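HET-C2 (Podospora anserina, PDB 3KV0) is a fungal glycolipid transfer protein that probably binds a glycosphingolipid and carries it between membranes. Local coordinates at residues E106-L109 / W110-G114; N35-T39 / A40-E44. All blocks are in the same frame, centred on the assembly; numbering follows the deposited sequence.

Interaction 1 (E106-L109 / W110-G114); sequences EGLL and WLVRG
The carbonyl oxygen of Leu108 takes the amide of Val112, N to O 2.9 Å, in a bond with an N-H...O angle of 167°. Three more bonds of the same i to i+4 kind, from Trp110, Leu111 and Arg113 back to Glu106, Gly107 and Leu109, make 106-114 about two and a half regular turns of helix 103-122. On one flank the side chains of Leu108 and Val112 run side by side, and CD1 of the leucine rests 3.8 Å from CG2 of the valine. On the other, Leu109 covers one face of the Arg113 guanidinium, whose edge is turned to a face of the Trp110 indole. The leucine CG lies over the centre of the group, 3.8 Å from its plane, while CD1 sits 3.8 Å from NH2. Arg113 can lie back this way because its CG stands beside the backbone N (chi1 -73°) and its chain then runs extended to NE. CE3 of Trp110 lies in the guanidinium plane, and NH1 sits 3.3 Å above the indole plane, offset toward the rim. Along the ring's edge, CD1 of Trp110 lies 3.3 Å from Glu106 O and 4.1 Å from Glu106 CG. With an alanine in place of Arg113, Leu109 would probably lose the flat group over its CG, and the indole would be freer to turn. Asn71 and His147 also touch the indole; a tryptophan, an asparagine and a histidine so grouped belong to the sugar headgroup site of GLTP relatives, so Trp110 is probably the ring on which the sugar stacks. The chemistry thus pairs an apolar flank, packed by Leu108 onto Ile89 and Val93, with one where an arginine, leucine on a face and indole at its edge, helps fix how the ring is turned.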
# COMPACT_ATOMS: atom_id res chain seq x y z
N GLU A 106 -1.03 14.99 1.70
CA GLU A 106 0.15 14.70 0.92
C GLU A 106 0.68 13.30 1.29
O GLU A 106 1.13 12.54 0.42
CB GLU A 106 1.22 15.75 1.16
CG GLU A 106 2.47 15.60 0.26
CD GLU A 106 3.47 16.77 0.45
OE1 GLU A 106 3.21 17.67 1.29
OE2 GLU A 106 4.52 16.77 -0.23
N GLY A 107 0.60 12.98 2.58
CA GLY A 107 0.95 11.65 3.05
C GLY A 107 0.10 10.56 2.41
O GLY A 107 0.63 9.53 2.03
N LEU A 108 -1.19 10.83 2.25
CA LEU A 108 -2.13 9.94 1.60
C LEU A 108 -1.76 9.73 0.14
O LEU A 108 -1.74 8.61 -0.33
CB LEU A 108 -3.56 10.45 1.68
CG LEU A 108 -4.62 9.55 1.04
CD1 LEU A 108 -4.70 8.18 1.69
CD2 LEU A 108 -6.00 10.27 1.04
N LEU A 109 -1.48 10.81 -0.57
CA LEU A 109 -1.05 10.73 -1.98
C LEU A 109 0.10 9.72 -2.15
O LEU A 109 0.07 8.83 -2.99
CB LEU A 109 -0.58 12.13 -2.46
CG LEU A 109 -0.09 12.33 -3.90
CD1 LEU A 109 -1.22 12.01 -4.90
CD2 LEU A 109 0.47 13.78 -4.06
N TRP A 110 1.14 9.90 -1.37
CA TRP A 110 2.32 9.03 -1.47
C TRP A 110 2.05 7.62 -0.94
O TRP A 110 2.63 6.65 -1.42
CB TRP A 110 3.50 9.65 -0.77
CG TRP A 110 4.09 10.78 -1.54
CD1 TRP A 110 3.88 12.11 -1.33
CD2 TRP A 110 4.98 10.70 -2.66
NE1 TRP A 110 4.57 12.85 -2.26
CE2 TRP A 110 5.28 12.01 -3.06
CE3 TRP A 110 5.56 9.64 -3.35
CZ2 TRP A 110 6.15 12.29 -4.11
CZ3 TRP A 110 6.39 9.91 -4.39
CH2 TRP A 110 6.69 11.22 -4.77
N LEU A 111 1.25 7.49 0.11
CA LEU A 111 0.89 6.16 0.59
C LEU A 111 0.16 5.36 -0.50
O LEU A 111 0.42 4.16 -0.72
CB LEU A 111 -0.01 6.24 1.82
CG LEU A 111 -0.48 4.93 2.44
CD1 LEU A 111 0.71 4.02 2.79
CD2 LEU A 111 -1.30 5.25 3.73
N VAL A 112 -0.81 6.00 -1.14
CA VAL A 112 -1.60 5.34 -2.18
C VAL A 112 -0.70 4.95 -3.35
O VAL A 112 -0.85 3.85 -3.89
CB VAL A 112 -2.79 6.19 -2.65
CG1 VAL A 112 -3.45 5.55 -3.88
CG2 VAL A 112 -3.82 6.29 -1.45
N ARG A 113 0.26 5.80 -3.72
CA ARG A 113 1.24 5.38 -4.72
C ARG A 113 2.04 4.13 -4.30
O ARG A 113 2.29 3.26 -5.09
CB ARG A 113 2.20 6.53 -5.02
CG ARG A 113 1.54 7.65 -5.85
CD ARG A 113 2.47 8.85 -5.96
NE ARG A 113 1.86 9.93 -6.71
CZ ARG A 113 2.29 11.19 -6.69
NH1 ARG A 113 3.33 11.55 -5.94
NH2 ARG A 113 1.65 12.09 -7.42
N GLY A 114 2.44 4.07 -3.02
CA GLY A 114 3.17 2.93 -2.50
C GLY A 114 2.32 1.66 -2.44
O GLY A 114 2.77 0.59 -2.76

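Interaction 2 (N35-T39 / A40-E44); sequences NAIST and AEFLE
At Ser38 and Thr39 the backbone passes from strand 36-37 into helix 39-57, Ser38 keeping an extended psi of 127° while its carbonyl oxygen accepts the amide of Phe42 at 3.2 Å, O to N. The next bond, Leu43 N to Thr39 O, is shorter at 2.9 Å. Ser38 holds the N-cap position, yet its hydroxyl makes no capping bond to the backbone. It points instead to the side chain of Glu41: with OG anti to the backbone N (chi1 -165°), the hydroxyl donates to OE1 of Glu41 over 2.7 Å. The oxygen is met from above, 37° out of the carboxylate plane, and Glu41 reaches back to it by a bend at its second torsion. The bond ties the side chain before the helix to one in its first turn, and a carboxylate so near a helix N terminus is likely to be favoured by the helix dipole. On the buried side Ile37 sets its CG2 3.8 Å from CB of Phe42 and 4.0 Å from its ring atom CD1, the two side chains crossing obliquely. Thr39 and Leu43 run side by side, CG2 of the threonine 3.8 Å from CD1 of the leucine, while the threonine hydroxyl is hydrogen-bonded to Ser86 O. The contact thus joins a two-stranded antiparallel sheet, where Asn35 and Ala36 form a G1 bulge opposite Asp30, to the helix that follows it. Ile37, Thr39 and Phe42 all lean on Ile89 of helix 89-96, and Phe42 reaches on to helix 103-122, where it touches Leu115.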
# COMPACT_ATOMS: atom_id res chain seq x y z
N ASN A 35 -18.20 5.92 -0.99
CA ASN A 35 -17.16 4.93 -0.73
C ASN A 35 -16.17 5.40 0.32
O ASN A 35 -14.94 5.21 0.19
CB ASN A 35 -16.48 4.55 -2.06
CG ASN A 35 -17.38 3.69 -2.93
OD1 ASN A 35 -17.28 3.69 -4.15
ND2 ASN A 35 -18.29 2.98 -2.31
N ALA A 36 -16.73 6.00 1.37
CA ALA A 36 -16.01 6.45 2.54
C ALA A 36 -15.14 5.32 3.03
O ALA A 36 -15.65 4.23 3.33
CB ALA A 36 -16.97 6.87 3.63
N ILE A 37 -13.83 5.55 3.11
CA ILE A 37 -12.94 4.52 3.63
C ILE A 37 -12.62 4.82 5.09
O ILE A 37 -12.07 5.88 5.42
CB ILE A 37 -11.65 4.37 2.78
CG1 ILE A 37 -12.02 3.76 1.43
CG2 ILE A 37 -10.62 3.46 3.50
CD1 ILE A 37 -10.97 3.96 0.34
N SER A 38 -12.92 3.88 5.96
CA SER A 38 -12.76 4.07 7.37
C SER A 38 -11.26 4.19 7.68
O SER A 38 -10.49 3.32 7.29
CB SER A 38 -13.41 2.91 8.11
OG SER A 38 -13.56 3.24 9.47
N THR A 39 -10.89 5.25 8.38
CA THR A 39 -9.51 5.69 8.55
C THR A 39 -8.71 4.70 9.38
O THR A 39 -7.65 4.24 8.95
CB THR A 39 -9.46 7.07 9.22
OG1 THR A 39 -10.14 8.03 8.39
CG2 THR A 39 -8.02 7.51 9.51
N ALA A 40 -9.25 4.31 10.53
CA ALA A 40 -8.49 3.48 11.47
C ALA A 40 -8.11 2.12 10.90
O ALA A 40 -6.97 1.68 10.98
CB ALA A 40 -9.28 3.32 12.82
N GLU A 41 -9.08 1.44 10.31
CA GLU A 41 -8.86 0.13 9.72
C GLU A 41 -7.92 0.20 8.51
O GLU A 41 -7.09 -0.67 8.29
CB GLU A 41 -10.19 -0.49 9.26
CG GLU A 41 -11.15 -0.87 10.43
CD GLU A 41 -12.11 0.23 10.83
OE1 GLU A 41 -11.85 1.45 10.62
OE2 GLU A 41 -13.18 -0.17 11.35
N PHE A 42 -8.08 1.25 7.72
CA PHE A 42 -7.20 1.48 6.56
C PHE A 42 -5.75 1.67 7.00
O PHE A 42 -4.85 1.08 6.40
CB PHE A 42 -7.67 2.73 5.86
CG PHE A 42 -6.75 3.19 4.76
CD1 PHE A 42 -6.75 2.56 3.52
CD2 PHE A 42 -5.88 4.26 4.96
CE1 PHE A 42 -5.89 3.02 2.49
CE2 PHE A 42 -5.03 4.71 3.94
CZ PHE A 42 -5.04 4.08 2.72
N LEU A 43 -5.50 2.48 8.03
CA LEU A 43 -4.13 2.71 8.46
C LEU A 43 -3.53 1.43 9.02
O LEU A 43 -2.35 1.09 8.74
CB LEU A 43 -4.07 3.85 9.49
CG LEU A 43 -4.46 5.22 8.95
CD1 LEU A 43 -4.47 6.34 10.06
CD2 LEU A 43 -3.59 5.65 7.79
N GLU A 44 -4.32 0.68 9.77
CA GLU A 44 -3.89 -0.59 10.30
C GLU A 44 -3.58 -1.58 9.19
O GLU A 44 -2.65 -2.38 9.28
CB GLU A 44 -4.98 -1.18 11.23
CG GLU A 44 -4.55 -1.35 12.65
CD GLU A 44 -5.61 -2.00 13.56
OE1 GLU A 44 -5.67 -1.57 14.73
OE2 GLU A 44 -6.37 -2.92 13.15

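From the N terminus, interaction 2 comes first, where strand 36-37 turns into helix 39-57; interaction 1 follows, well inside helix 103-122. Each joins neighbouring residues through local turns, so neither closes a long loop, and the two stand in series without nesting or crossing. In space they meet directly: CD2 of Leu111 packs 3.8 Å from CE2 of Phe42, although the centres of the contacts lie about 14 Å apart. Helix 89-96 is a common neighbour, since Ile89 touches side chains from both. The principle illustrated is that local turns, each set by its own backbone bonds, present side chains that tie helices 39-57, 89-96 and 103-122 together.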